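Local coordinates for protein Niban 2 (Homo sapiens, PDB 7CTP) that may suppress apoptosis and promote melanoma cell invasion, this piece of it holding the PH domain and much of the helical body, at residues A[41-46]-A[299-304]; A[163-168]-A[236-241]; A[214-219]-A[223-228]; A[493-498]-A[546-551]; A[513-518]-A[530-535]. One frame throughout, in Å; residues are numbered along the deposited sequence.

Contact 1. Residues A[41-46]-A[299-304]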
# COMPACT_ATOMS: atom_id res chain seq x y z
N ASN A 41 -19.29 -6.10 10.02
CA ASN A 41 -19.47 -5.91 8.58
C ASN A 41 -19.03 -7.14 7.80
O ASN A 41 -19.68 -7.53 6.81
CB ASN A 41 -18.71 -4.67 8.10
CG ASN A 41 -19.31 -3.38 8.61
OD1 ASN A 41 -20.51 -3.29 8.88
ND2 ASN A 41 -18.47 -2.35 8.73
N SER A 42 -17.93 -7.76 8.22
CA SER A 42 -17.43 -8.94 7.52
C SER A 42 -18.39 -10.10 7.72
O SER A 42 -18.74 -10.81 6.76
CB SER A 42 -16.03 -9.30 8.01
OG SER A 42 -15.57 -10.51 7.42
N MET A 43 -18.86 -10.29 8.95
CA MET A 43 -19.79 -11.39 9.21
C MET A 43 -21.12 -11.17 8.50
O MET A 43 -21.73 -12.13 8.03
CB MET A 43 -20.01 -11.56 10.70
CG MET A 43 -18.80 -12.14 11.38
SD MET A 43 -19.15 -12.47 13.11
CE MET A 43 -20.30 -13.86 12.95
N ARG A 44 -21.57 -9.91 8.40
CA ARG A 44 -22.82 -9.67 7.69
C ARG A 44 -22.68 -10.05 6.22
O ARG A 44 -23.59 -10.67 5.65
CB ARG A 44 -23.25 -8.22 7.84
CG ARG A 44 -24.66 -7.96 7.31
CD ARG A 44 -25.06 -6.52 7.49
NE ARG A 44 -26.36 -6.23 6.89
CZ ARG A 44 -26.87 -5.01 6.80
NH1 ARG A 44 -26.19 -3.97 7.26
NH2 ARG A 44 -28.06 -4.83 6.24
N HIS A 45 -21.54 -9.73 5.61
CA HIS A 45 -21.31 -10.09 4.21
C HIS A 45 -21.33 -11.61 4.03
O HIS A 45 -21.96 -12.12 3.10
CB HIS A 45 -19.98 -9.51 3.73
CG HIS A 45 -20.06 -8.07 3.33
ND1 HIS A 45 -21.06 -7.57 2.52
CD2 HIS A 45 -19.26 -7.02 3.63
CE1 HIS A 45 -20.88 -6.28 2.34
NE2 HIS A 45 -19.79 -5.91 3.00
N GLU A 46 -20.64 -12.34 4.91
CA GLU A 46 -20.57 -13.79 4.78
C GLU A 46 -21.94 -14.42 4.99
O GLU A 46 -22.39 -15.24 4.18
CB GLU A 46 -19.55 -14.36 5.77
CG GLU A 46 -18.12 -13.95 5.46
CD GLU A 46 -17.14 -14.33 6.56
OE1 GLU A 46 -17.49 -14.18 7.75
OE2 GLU A 46 -16.02 -14.78 6.24
N ALA A 299 -16.37 -14.53 21.33
CA ALA A 299 -17.56 -14.08 22.05
C ALA A 299 -18.34 -13.06 21.22
O ALA A 299 -19.58 -13.11 21.16
CB ALA A 299 -17.17 -13.49 23.40
N MET A 300 -17.63 -12.13 20.57
CA MET A 300 -18.29 -11.15 19.72
C MET A 300 -18.99 -11.81 18.54
O MET A 300 -20.10 -11.42 18.18
CB MET A 300 -17.27 -10.12 19.21
CG MET A 300 -16.80 -9.18 20.27
SD MET A 300 -15.73 -7.97 19.49
CE MET A 300 -15.13 -7.12 20.94
N GLN A 301 -18.34 -12.81 17.92
CA GLN A 301 -18.96 -13.52 16.81
C GLN A 301 -20.29 -14.15 17.22
O GLN A 301 -21.27 -14.10 16.46
CB GLN A 301 -18.00 -14.59 16.27
CG GLN A 301 -16.74 -13.99 15.64
CD GLN A 301 -15.70 -15.03 15.28
OE1 GLN A 301 -14.59 -14.69 14.89
NE2 GLN A 301 -16.06 -16.30 15.40
N ALA A 302 -20.35 -14.71 18.43
CA ALA A 302 -21.58 -15.35 18.87
C ALA A 302 -22.71 -14.34 19.01
O ALA A 302 -23.85 -14.62 18.61
CB ALA A 302 -21.34 -16.07 20.20
N VAL A 303 -22.40 -13.15 19.54
CA VAL A 303 -23.43 -12.12 19.68
C VAL A 303 -23.89 -11.63 18.31
O VAL A 303 -25.09 -11.46 18.06
CB VAL A 303 -22.93 -10.97 20.57
CG1 VAL A 303 -23.94 -9.83 20.56
CG2 VAL A 303 -22.66 -11.46 22.00
N ILE A 304 -22.93 -11.38 17.41
CA ILE A 304 -23.27 -10.92 16.06
C ILE A 304 -24.15 -11.93 15.34
O ILE A 304 -25.14 -11.57 14.68
CB ILE A 304 -22.00 -10.63 15.25
CG1 ILE A 304 -21.31 -9.36 15.77
CG2 ILE A 304 -22.32 -10.52 13.75
CD1 ILE A 304 -19.83 -9.26 15.37

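Contact 2. Residues A[163-168]-A[236-241]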
# COMPACT_ATOMS: atom_id res chain seq x y z
N HIS A 163 13.56 8.27 2.85
CA HIS A 163 12.37 7.99 3.64
C HIS A 163 12.11 9.24 4.48
O HIS A 163 13.07 9.90 4.91
CB HIS A 163 12.60 6.75 4.52
CG HIS A 163 11.39 6.26 5.27
ND1 HIS A 163 10.88 6.89 6.38
CD2 HIS A 163 10.64 5.14 5.10
CE1 HIS A 163 9.85 6.21 6.85
NE2 HIS A 163 9.69 5.14 6.09
N PRO A 164 10.85 9.61 4.72
CA PRO A 164 10.61 10.86 5.46
C PRO A 164 11.15 10.85 6.88
O PRO A 164 11.47 11.92 7.41
CB PRO A 164 9.08 11.02 5.43
CG PRO A 164 8.56 9.63 5.16
CD PRO A 164 9.59 8.98 4.27
N TYR A 165 11.27 9.66 7.50
CA TYR A 165 11.61 9.54 8.93
C TYR A 165 12.79 8.62 9.20
O TYR A 165 13.52 8.85 10.18
CB TYR A 165 10.39 9.04 9.74
CG TYR A 165 9.11 9.77 9.43
CD1 TYR A 165 9.00 11.14 9.61
CD2 TYR A 165 8.01 9.09 8.93
CE1 TYR A 165 7.84 11.81 9.31
CE2 TYR A 165 6.83 9.76 8.62
CZ TYR A 165 6.77 11.12 8.81
OH TYR A 165 5.62 11.81 8.51
N ALA A 166 12.98 7.57 8.40
CA ALA A 166 14.02 6.58 8.66
C ALA A 166 15.30 6.97 7.91
O ALA A 166 15.35 7.96 7.17
CB ALA A 166 13.54 5.19 8.26
N ARG A 167 16.36 6.18 8.07
CA ARG A 167 17.64 6.62 7.54
C ARG A 167 17.65 6.50 6.02
O ARG A 167 16.85 5.80 5.41
CB ARG A 167 18.81 5.84 8.15
CG ARG A 167 19.00 4.43 7.65
CD ARG A 167 20.49 4.03 7.70
NE ARG A 167 21.23 4.53 6.53
CZ ARG A 167 22.55 4.39 6.34
NH1 ARG A 167 23.12 4.89 5.23
NH2 ARG A 167 23.30 3.77 7.24
N HIS A 168 18.56 7.24 5.40
CA HIS A 168 18.69 7.25 3.96
C HIS A 168 19.90 6.42 3.57
O HIS A 168 20.86 6.33 4.33
CB HIS A 168 18.84 8.68 3.42
CG HIS A 168 17.76 9.60 3.88
ND1 HIS A 168 17.85 10.97 3.77
CD2 HIS A 168 16.55 9.35 4.45
CE1 HIS A 168 16.75 11.53 4.25
NE2 HIS A 168 15.95 10.56 4.67
N LEU A 236 1.88 2.78 12.11
CA LEU A 236 1.78 3.43 13.41
C LEU A 236 3.00 4.29 13.70
O LEU A 236 2.88 5.37 14.28
CB LEU A 236 1.62 2.38 14.50
CG LEU A 236 0.21 1.95 14.84
CD1 LEU A 236 0.32 0.92 15.96
CD2 LEU A 236 -0.59 3.17 15.28
N SER A 237 4.18 3.80 13.33
CA SER A 237 5.39 4.60 13.50
C SER A 237 5.33 5.86 12.65
O SER A 237 5.72 6.94 13.11
CB SER A 237 6.62 3.78 13.14
OG SER A 237 6.66 2.59 13.91
N ASN A 238 4.84 5.75 11.41
CA ASN A 238 4.66 6.93 10.57
C ASN A 238 3.67 7.90 11.20
O ASN A 238 3.86 9.12 11.12
CB ASN A 238 4.17 6.54 9.17
CG ASN A 238 5.17 5.71 8.37
OD1 ASN A 238 6.38 5.68 8.65
ND2 ASN A 238 4.66 5.02 7.35
N LEU A 239 2.58 7.39 11.77
CA LEU A 239 1.59 8.23 12.43
C LEU A 239 2.22 9.05 13.56
O LEU A 239 2.01 10.26 13.66
CB LEU A 239 0.47 7.36 12.98
CG LEU A 239 -0.76 8.06 13.57
CD1 LEU A 239 -1.59 8.71 12.45
CD2 LEU A 239 -1.59 7.04 14.33
N VAL A 240 2.97 8.37 14.44
CA VAL A 240 3.64 9.05 15.55
C VAL A 240 4.65 10.08 15.04
O VAL A 240 4.68 11.22 15.52
CB VAL A 240 4.32 8.02 16.47
CG1 VAL A 240 5.16 8.74 17.54
CG2 VAL A 240 3.27 7.14 17.14
N MET A 241 5.50 9.69 14.08
CA MET A 241 6.51 10.62 13.58
C MET A 241 5.88 11.85 12.93
O MET A 241 6.39 12.97 13.09
CB MET A 241 7.44 9.93 12.57
CG MET A 241 8.32 8.82 13.16
SD MET A 241 9.42 9.36 14.49
CE MET A 241 10.55 10.43 13.58
O HOH W 1 7.85 3.45 7.57

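Contact 3. Residues A[214-219]-A[223-228]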
# COMPACT_ATOMS: atom_id res chain seq x y z
N MET A 214 -9.72 7.47 11.22
CA MET A 214 -10.51 8.17 12.23
C MET A 214 -9.63 8.94 13.20
O MET A 214 -10.01 10.03 13.64
CB MET A 214 -11.40 7.20 13.02
CG MET A 214 -12.28 6.28 12.21
SD MET A 214 -13.61 7.12 11.35
CE MET A 214 -13.78 8.63 12.28
N TYR A 215 -8.49 8.37 13.58
CA TYR A 215 -7.55 9.12 14.41
C TYR A 215 -7.08 10.38 13.70
O TYR A 215 -7.08 11.47 14.28
CB TYR A 215 -6.35 8.24 14.80
CG TYR A 215 -5.31 9.00 15.61
CD1 TYR A 215 -4.33 9.77 14.98
CD2 TYR A 215 -5.34 9.00 17.00
CE1 TYR A 215 -3.41 10.49 15.70
CE2 TYR A 215 -4.40 9.72 17.73
CZ TYR A 215 -3.45 10.47 17.08
OH TYR A 215 -2.52 11.19 17.80
N ARG A 216 -6.66 10.25 12.44
CA ARG A 216 -6.19 11.41 11.69
C ARG A 216 -7.30 12.45 11.54
O ARG A 216 -7.05 13.65 11.68
CB ARG A 216 -5.62 10.97 10.34
CG ARG A 216 -4.26 10.26 10.50
CD ARG A 216 -3.51 9.98 9.21
NE ARG A 216 -2.69 11.10 8.74
CZ ARG A 216 -3.00 11.82 7.67
NH1 ARG A 216 -2.23 12.83 7.28
NH2 ARG A 216 -4.09 11.52 6.98
N GLN A 217 -8.54 12.00 11.29
CA GLN A 217 -9.67 12.93 11.21
C GLN A 217 -9.86 13.69 12.52
O GLN A 217 -10.25 14.85 12.52
CB GLN A 217 -10.94 12.17 10.84
CG GLN A 217 -11.07 11.88 9.36
CD GLN A 217 -12.28 11.04 9.02
OE1 GLN A 217 -12.31 10.40 7.97
NE2 GLN A 217 -13.27 11.02 9.90
N SER A 218 -9.59 13.03 13.66
CA SER A 218 -9.74 13.69 14.95
C SER A 218 -8.67 14.76 15.16
O SER A 218 -8.84 15.63 16.03
CB SER A 218 -9.69 12.66 16.07
OG SER A 218 -8.36 12.39 16.47
N LYS A 219 -7.59 14.72 14.38
CA LYS A 219 -6.57 15.76 14.36
C LYS A 219 -6.76 16.71 13.19
O LYS A 219 -5.82 17.43 12.81
CB LYS A 219 -5.18 15.12 14.30
CG LYS A 219 -4.98 14.04 15.36
CD LYS A 219 -5.11 14.61 16.76
CE LYS A 219 -4.90 13.51 17.81
NZ LYS A 219 -5.28 13.95 19.18
N GLY A 223 -8.29 13.05 4.09
CA GLY A 223 -7.85 12.68 2.76
C GLY A 223 -6.77 11.61 2.78
O GLY A 223 -6.20 11.26 3.81
N THR A 224 -6.52 11.10 1.58
CA THR A 224 -5.54 10.04 1.37
C THR A 224 -4.19 10.41 1.95
O THR A 224 -3.68 11.51 1.73
CB THR A 224 -5.42 9.75 -0.13
OG1 THR A 224 -6.66 9.23 -0.61
CG2 THR A 224 -4.32 8.73 -0.39
N TRP A 225 -3.61 9.48 2.71
CA TRP A 225 -2.36 9.69 3.43
C TRP A 225 -1.27 8.87 2.75
O TRP A 225 -1.36 7.64 2.69
CB TRP A 225 -2.51 9.28 4.89
CG TRP A 225 -1.31 9.52 5.75
CD1 TRP A 225 -0.41 10.54 5.65
CD2 TRP A 225 -0.89 8.72 6.86
NE1 TRP A 225 0.55 10.42 6.65
CE2 TRP A 225 0.26 9.32 7.40
CE3 TRP A 225 -1.40 7.56 7.45
CZ2 TRP A 225 0.93 8.78 8.50
CZ3 TRP A 225 -0.74 7.03 8.54
CH2 TRP A 225 0.42 7.64 9.05
N GLU A 226 -0.24 9.56 2.26
CA GLU A 226 0.81 8.89 1.49
C GLU A 226 1.55 7.85 2.31
O GLU A 226 2.08 6.88 1.76
CB GLU A 226 1.79 9.94 0.94
CG GLU A 226 2.91 9.38 0.08
CD GLU A 226 3.34 10.34 -1.03
OE1 GLU A 226 4.06 9.89 -1.94
OE2 GLU A 226 2.95 11.53 -0.97
N MET A 227 1.59 8.02 3.63
CA MET A 227 2.38 7.14 4.47
C MET A 227 1.56 6.01 5.08
O MET A 227 2.03 5.33 5.99
CB MET A 227 3.08 7.96 5.56
CG MET A 227 4.12 8.95 5.01
SD MET A 227 5.27 8.28 3.79
CE MET A 227 6.20 7.09 4.77
N LEU A 228 0.35 5.77 4.57
CA LEU A 228 -0.36 4.54 4.87
C LEU A 228 0.23 3.41 4.02
O LEU A 228 -0.41 2.88 3.11
CB LEU A 228 -1.86 4.70 4.61
CG LEU A 228 -2.74 3.57 5.13
CD1 LEU A 228 -3.00 3.74 6.63
CD2 LEU A 228 -4.05 3.53 4.35
O HOH W 2 -5.96 9.93 6.33

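Contact 4. Residues A[493-498]-A[546-551]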
# COMPACT_ATOMS: atom_id res chain seq x y z
N GLU A 493 -13.65 2.45 -5.59
CA GLU A 493 -12.92 2.67 -4.35
C GLU A 493 -12.17 4.00 -4.38
O GLU A 493 -12.23 4.77 -3.42
CB GLU A 493 -11.95 1.51 -4.08
CG GLU A 493 -10.98 1.78 -2.94
CD GLU A 493 -9.93 0.70 -2.73
OE1 GLU A 493 -10.04 -0.04 -1.73
OE2 GLU A 493 -8.98 0.62 -3.55
N ALA A 494 -11.48 4.29 -5.49
CA ALA A 494 -10.67 5.50 -5.57
C ALA A 494 -11.54 6.75 -5.55
O ALA A 494 -11.20 7.74 -4.90
CB ALA A 494 -9.80 5.47 -6.82
N LEU A 495 -12.66 6.72 -6.28
CA LEU A 495 -13.56 7.87 -6.27
C LEU A 495 -14.14 8.11 -4.89
O LEU A 495 -14.28 9.26 -4.46
CB LEU A 495 -14.69 7.65 -7.28
CG LEU A 495 -14.29 7.76 -8.75
CD1 LEU A 495 -15.49 7.43 -9.62
CD2 LEU A 495 -13.82 9.16 -9.02
N LEU A 496 -14.48 7.04 -4.17
CA LEU A 496 -14.97 7.18 -2.80
C LEU A 496 -13.89 7.75 -1.89
O LEU A 496 -14.16 8.60 -1.04
CB LEU A 496 -15.44 5.83 -2.28
CG LEU A 496 -16.77 5.31 -2.84
CD1 LEU A 496 -17.02 3.89 -2.42
CD2 LEU A 496 -17.91 6.21 -2.38
N GLN A 497 -12.65 7.28 -2.06
CA GLN A 497 -11.57 7.73 -1.19
C GLN A 497 -11.14 9.17 -1.47
O GLN A 497 -10.51 9.79 -0.62
CB GLN A 497 -10.38 6.78 -1.32
CG GLN A 497 -10.65 5.44 -0.66
CD GLN A 497 -9.51 4.46 -0.80
OE1 GLN A 497 -8.37 4.83 -1.09
NE2 GLN A 497 -9.79 3.19 -0.55
N ILE A 498 -11.47 9.71 -2.64
CA ILE A 498 -11.24 11.14 -2.90
C ILE A 498 -12.42 11.98 -2.44
O ILE A 498 -12.24 13.06 -1.85
CB ILE A 498 -10.94 11.36 -4.39
CG1 ILE A 498 -9.55 10.82 -4.75
CG2 ILE A 498 -11.07 12.85 -4.73
CD1 ILE A 498 -9.38 10.48 -6.22
N LYS A 546 -24.72 7.04 -5.96
CA LYS A 546 -25.41 7.08 -7.25
C LYS A 546 -24.53 7.71 -8.31
O LYS A 546 -24.30 7.12 -9.38
CB LYS A 546 -26.74 7.83 -7.13
CG LYS A 546 -27.48 8.00 -8.46
CD LYS A 546 -28.88 8.56 -8.24
CE LYS A 546 -29.45 9.16 -9.52
NZ LYS A 546 -29.52 10.65 -9.48
N ASP A 547 -24.00 8.91 -8.03
CA ASP A 547 -23.14 9.59 -8.99
C ASP A 547 -21.92 8.75 -9.35
O ASP A 547 -21.52 8.69 -10.52
CB ASP A 547 -22.71 10.95 -8.44
CG ASP A 547 -23.85 11.96 -8.42
OD1 ASP A 547 -24.59 12.04 -9.43
OD2 ASP A 547 -24.01 12.66 -7.40
N ILE A 548 -21.32 8.07 -8.37
CA ILE A 548 -20.12 7.28 -8.63
C ILE A 548 -20.44 6.04 -9.45
O ILE A 548 -19.77 5.74 -10.44
CB ILE A 548 -19.41 6.91 -7.32
CG1 ILE A 548 -18.74 8.15 -6.73
CG2 ILE A 548 -18.40 5.79 -7.55
CD1 ILE A 548 -18.04 7.89 -5.44
N LEU A 549 -21.45 5.28 -9.03
CA LEU A 549 -21.80 4.08 -9.77
C LEU A 549 -22.26 4.43 -11.18
O LEU A 549 -21.99 3.68 -12.12
CB LEU A 549 -22.88 3.27 -9.04
CG LEU A 549 -22.43 2.60 -7.75
CD1 LEU A 549 -23.62 2.36 -6.84
CD2 LEU A 549 -21.68 1.30 -8.02
N GLN A 550 -22.93 5.57 -11.34
CA GLN A 550 -23.39 5.98 -12.66
C GLN A 550 -22.26 6.58 -13.49
O GLN A 550 -22.23 6.42 -14.71
CB GLN A 550 -24.55 6.98 -12.53
CG GLN A 550 -25.93 6.40 -12.90
CD GLN A 550 -26.04 5.90 -14.33
OE1 GLN A 550 -25.10 5.98 -15.12
NE2 GLN A 550 -27.20 5.36 -14.67
N ALA A 551 -21.31 7.29 -12.85
CA ALA A 551 -20.16 7.80 -13.59
C ALA A 551 -19.32 6.65 -14.13
O ALA A 551 -18.89 6.68 -15.29
CB ALA A 551 -19.32 8.72 -12.70

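Contact 5. Residues A[513-518]-A[530-535]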
# COMPACT_ATOMS: atom_id res chain seq x y z
N SER A 513 -19.85 18.63 16.46
CA SER A 513 -20.36 18.94 17.79
C SER A 513 -21.67 18.21 18.08
O SER A 513 -22.01 17.99 19.24
CB SER A 513 -20.57 20.45 17.93
OG SER A 513 -21.55 20.90 17.01
N GLU A 514 -22.40 17.82 17.03
CA GLU A 514 -23.77 17.33 17.17
C GLU A 514 -23.87 15.81 17.20
O GLU A 514 -24.77 15.28 17.86
CB GLU A 514 -24.62 17.86 16.02
CG GLU A 514 -24.84 19.36 16.03
CD GLU A 514 -25.43 19.85 17.34
OE1 GLU A 514 -26.43 19.26 17.80
OE2 GLU A 514 -24.90 20.83 17.90
N LEU A 515 -22.98 15.11 16.50
CA LEU A 515 -23.05 13.65 16.42
C LEU A 515 -23.11 12.94 17.77
O LEU A 515 -23.86 11.96 17.88
CB LEU A 515 -21.86 13.13 15.60
CG LEU A 515 -21.88 13.41 14.11
CD1 LEU A 515 -20.61 12.88 13.47
CD2 LEU A 515 -23.11 12.80 13.46
N PRO A 516 -22.36 13.34 18.81
CA PRO A 516 -22.44 12.59 20.07
C PRO A 516 -23.84 12.52 20.66
O PRO A 516 -24.12 11.60 21.44
CB PRO A 516 -21.48 13.36 20.99
CG PRO A 516 -20.47 13.94 20.05
CD PRO A 516 -21.26 14.33 18.85
N ARG A 517 -24.73 13.44 20.29
CA ARG A 517 -26.09 13.39 20.81
C ARG A 517 -26.84 12.15 20.34
O ARG A 517 -27.82 11.75 20.97
CB ARG A 517 -26.85 14.66 20.41
CG ARG A 517 -27.68 14.55 19.13
CD ARG A 517 -28.03 15.92 18.54
NE ARG A 517 -28.98 15.79 17.43
CZ ARG A 517 -29.13 16.69 16.46
NH1 ARG A 517 -28.39 17.79 16.43
NH2 ARG A 517 -30.03 16.48 15.50
N PHE A 518 -26.37 11.51 19.26
CA PHE A 518 -27.00 10.30 18.75
C PHE A 518 -26.54 9.03 19.47
O PHE A 518 -27.08 7.96 19.18
CB PHE A 518 -26.72 10.11 17.26
CG PHE A 518 -27.32 11.17 16.36
CD1 PHE A 518 -28.67 11.17 16.06
CD2 PHE A 518 -26.51 12.15 15.80
CE1 PHE A 518 -29.21 12.14 15.23
CE2 PHE A 518 -27.05 13.12 14.97
CZ PHE A 518 -28.41 13.12 14.68
N ILE A 530 -21.80 -1.00 16.54
CA ILE A 530 -22.44 0.18 15.96
C ILE A 530 -21.76 1.41 16.54
O ILE A 530 -21.74 1.58 17.77
CB ILE A 530 -23.95 0.22 16.25
CG1 ILE A 530 -24.63 -1.06 15.73
CG2 ILE A 530 -24.57 1.49 15.65
CD1 ILE A 530 -26.10 -1.15 16.07
N LEU A 531 -21.23 2.27 15.67
CA LEU A 531 -20.62 3.53 16.07
C LEU A 531 -21.33 4.68 15.38
O LEU A 531 -21.61 4.61 14.18
CB LEU A 531 -19.13 3.55 15.70
CG LEU A 531 -18.22 2.63 16.51
CD1 LEU A 531 -16.83 2.54 15.89
CD2 LEU A 531 -18.14 3.12 17.94
N VAL A 532 -21.62 5.74 16.14
CA VAL A 532 -22.23 6.93 15.55
C VAL A 532 -21.42 7.40 14.35
O VAL A 532 -21.95 7.67 13.27
CB VAL A 532 -22.36 8.05 16.60
CG1 VAL A 532 -22.74 9.36 15.91
CG2 VAL A 532 -23.40 7.69 17.65
N GLU A 533 -20.10 7.49 14.53
CA GLU A 533 -19.26 8.03 13.47
C GLU A 533 -19.31 7.18 12.21
O GLU A 533 -19.45 7.71 11.10
CB GLU A 533 -17.83 8.17 13.97
CG GLU A 533 -16.96 8.91 13.00
CD GLU A 533 -17.15 10.41 13.02
OE1 GLU A 533 -17.56 10.95 14.07
OE2 GLU A 533 -16.88 11.05 11.97
N ASN A 534 -19.19 5.85 12.35
CA ASN A 534 -19.21 4.97 11.19
C ASN A 534 -20.56 5.00 10.49
O ASN A 534 -20.63 4.94 9.25
CB ASN A 534 -18.88 3.54 11.60
CG ASN A 534 -17.43 3.35 11.96
OD1 ASN A 534 -16.90 4.06 12.81
ND2 ASN A 534 -16.78 2.39 11.31
N THR A 535 -21.64 5.04 11.26
CA THR A 535 -22.97 5.11 10.67
C THR A 535 -23.15 6.42 9.91
O THR A 535 -23.64 6.43 8.78
CB THR A 535 -24.02 4.95 11.77
OG1 THR A 535 -23.81 3.71 12.45
CG2 THR A 535 -25.42 4.96 11.16

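Contact 1. Residues A[41-46]-A[299-304]
Met43 joins two long helices, 10-48 and 260-337, in a buried apolar contact where its thioether lies against Gln301 and Ile304. The sulfur is the centre of the meeting: Met43 SD sits 3.8 Å from Ile304 CG2 and equally far from the CG of Gln301. Its chain runs straight out through chi2 and then bends at chi3 (69°), which turns the terminal methyl back over the other helix, with Met43 CE 3.6 Å from the backbone O of Gln301. The two side chains Met43 and Gln301 run nearly perpendicular, and it is the aliphatic CB and CG of Gln301 that touch the sulfur; its amide oxygen turns elsewhere, taking a hydrogen bond from Gln297. Ile304 offers its CG2 branch to both the sulfur and CB of Met43. Around this point, Leu39 and Phe40 of helix 10-48 extend the cover of Ile304, Arg305 of helix 260-337 touches Met43, and the loop residue Phe529 packs on Val303 and Ile304, next to the start of helix 532-555.

Contact 2. Residues A[163-168]-A[236-241]
Tyr165, in the loop between the last two strands of the PH domain, lays its ring against Met241 on helix 232-252. Apolar contact dominates. Met241 CB stands over the middle of the ring, 3.5 Å from the centroid of Tyr165 and 11° off its normal, a CH-pi contact, while Pro164 CB covers the opposite face; the phenol is thus held between a methionine and a proline. Bends at chi2 (-59°) and chi3 bring the methionine CE back beside Tyr165 CB, which CG also touches.

Across the contact the polar link runs through a water, 2.9 Å from His163 NE2 in the imidazole plane and donating to Asn238 OD1 at the same distance. That oxygen also lies at the edge of the Tyr165 ring. The amide nitrogen of Asn238 goes instead to the backbone O of Met227. Within the loop, Tyr165 N donates to His163 ND1 over 3.0 Å, nearly straight at 165°, so both imidazole nitrogens are engaged and the ring's rotation is fixed.

Helix 260-337 reaches the same loop through Ser271, bonded to Tyr165 O, while helices 204-218 and 10-48 pack on Leu236, Leu239 and Val240 of helix 232-252.

Contact 3. Residues A[214-219]-A[223-228]
A cation-pi stack ties the end of helix 204-218 to the connection that follows it, before helix 232-252 begins. The guanidinium of Arg216 lies flat on the indole of Trp225, the planes only 5° apart and the centres separated by 3.6 Å. Arg216 CZ is over the five-membered ring, whereas its CD rests above the six-membered ring as a CH-pi contact, 3.9 Å from that centroid of Trp225. A bend at chi3 (85°) brings CD and the guanidinium onto the same face of the indole. Met227 CB and Leu228 N, from the type I turn Trp225 to Leu228, occupy the other face.

The rim of the guanidinium is polar. Arg216 NH1 forms a salt bridge with Glu242 of helix 232-252, and a water in the guanidinium plane donates to Gly223 O over 2.9 Å, its link to Arg216 NH2 being weak. With a leucine in place of Trp225, the flat surface under the guanidinium would be gone, and Arg216 would probably be left freer to turn.

What results is a planar arginine-tryptophan cation-pi stack whose arginine is also paired with Glu242, joining the end of helix 204-218, the loop after it and helix 232-252.

Contact 4. Residues A[493-498]-A[546-551]
Leu495, the first residue of 493-498 to touch the other helix, meets Ile548 with its CB, 3.8 Å from Ile548 CD1. One of its methyls also reaches across, Leu495 CD1 being 3.9 Å from Ile548 CG2, so the leucine lies against both branches of the isoleucine as the two side chains slide past each other in opposite directions. Leu495 also reaches Ile342 and Ile345 of helix 342-378 and Val552 of helix 532-555.

The meeting belongs to a helical bundle: helix 464-511 and helix 532-555 follow one another in the chain and pack against each other here, their backbones nearest at Leu495 and Ile548, whose CA atoms are 7.0 Å apart. Next in sequence comes Leu496, which approaches the same isoleucine at an angle. Its CD2 presses on Ile548 CD1 at 3.5 Å, tighter than usual for two carbons, and Leu541 and Val544 of helix 532-555 flank it.

Ile548 CD1 therefore fits between the two successive leucines. Cutting the Ile548 side chain back to an alanine would probably open a gap facing Leu495 CB and Leu496 CD2, leaving both leucines without their common partner. Further along, Gln497 turns its amide oxygen to Arg431 of helix 422-455.

Contact 5. Residues A[513-518]-A[530-535]
The 3-10 turn 515-518 lies against the start of helix 532-555, the backbones nearest at Phe518 and Val532, whose CA atoms are 6.7 Å apart. Val532 carries the contact with its two methyls parted between two residues. CG1, anti to the backbone N (chi1 169°), points to Leu515: Val532 CG1 is 3.4 Å from Leu515 O and 3.9 Å from Leu515 CB. The other branch takes Phe518, with Val532 CG2 3.9 Å from the carbonyl carbon of Phe518 and 4.1 Å from its CB; the aromatic ring itself leads off elsewhere, toward Leu318 of helix 260-337.

This is the connection between helix 464-511 and helix 532-555, with Leu531 at the N-cap position, just before the second of them. The backbone O of Leu531 is held twice by Thr535, through its N and through its hydroxyl OG1 at 2.9 Å, the latter donating from above the carbonyl plane.

The Glu533 side chain, bent at chi2 (77°), crosses that of Leu515 at about a right angle, bringing Glu533 OE1 to 3.7 Å from Leu515 CD1, a van der Waals contact between a carboxylate oxygen and a methyl. Elsewhere on the turn, Arg517 NH1 makes a salt bridge to Glu514 OE1 of 2.8 Å, in the guanidinium plane and on the anti side of the carboxylate. Phe325 of helix 260-337 meets the same arginine in a cation-pi contact.

Taken by where their first segments fall, the contacts run 1, 2, 3, 4, 5 along the chain. Contacts 2 and 3 fall between the segments of contact 1, contact 3 between those of contact 2, and contact 5 between those of contact 4. Contacts 2 and 3 touch, their centres 15 Å apart: Leu239 packs on Trp225 and Arg216, so the PH domain's loop and the helix 204-218 connection lean on one helix, 232-252. Contact 3 also touches contact 5, Met214 against Glu533, and barely contact 4. Contacts 4 and 5 share helix 532-555, their centres 24 Å apart. Contact 2 joins the PH domain to the helical body; the others hold helices and connections of that body together.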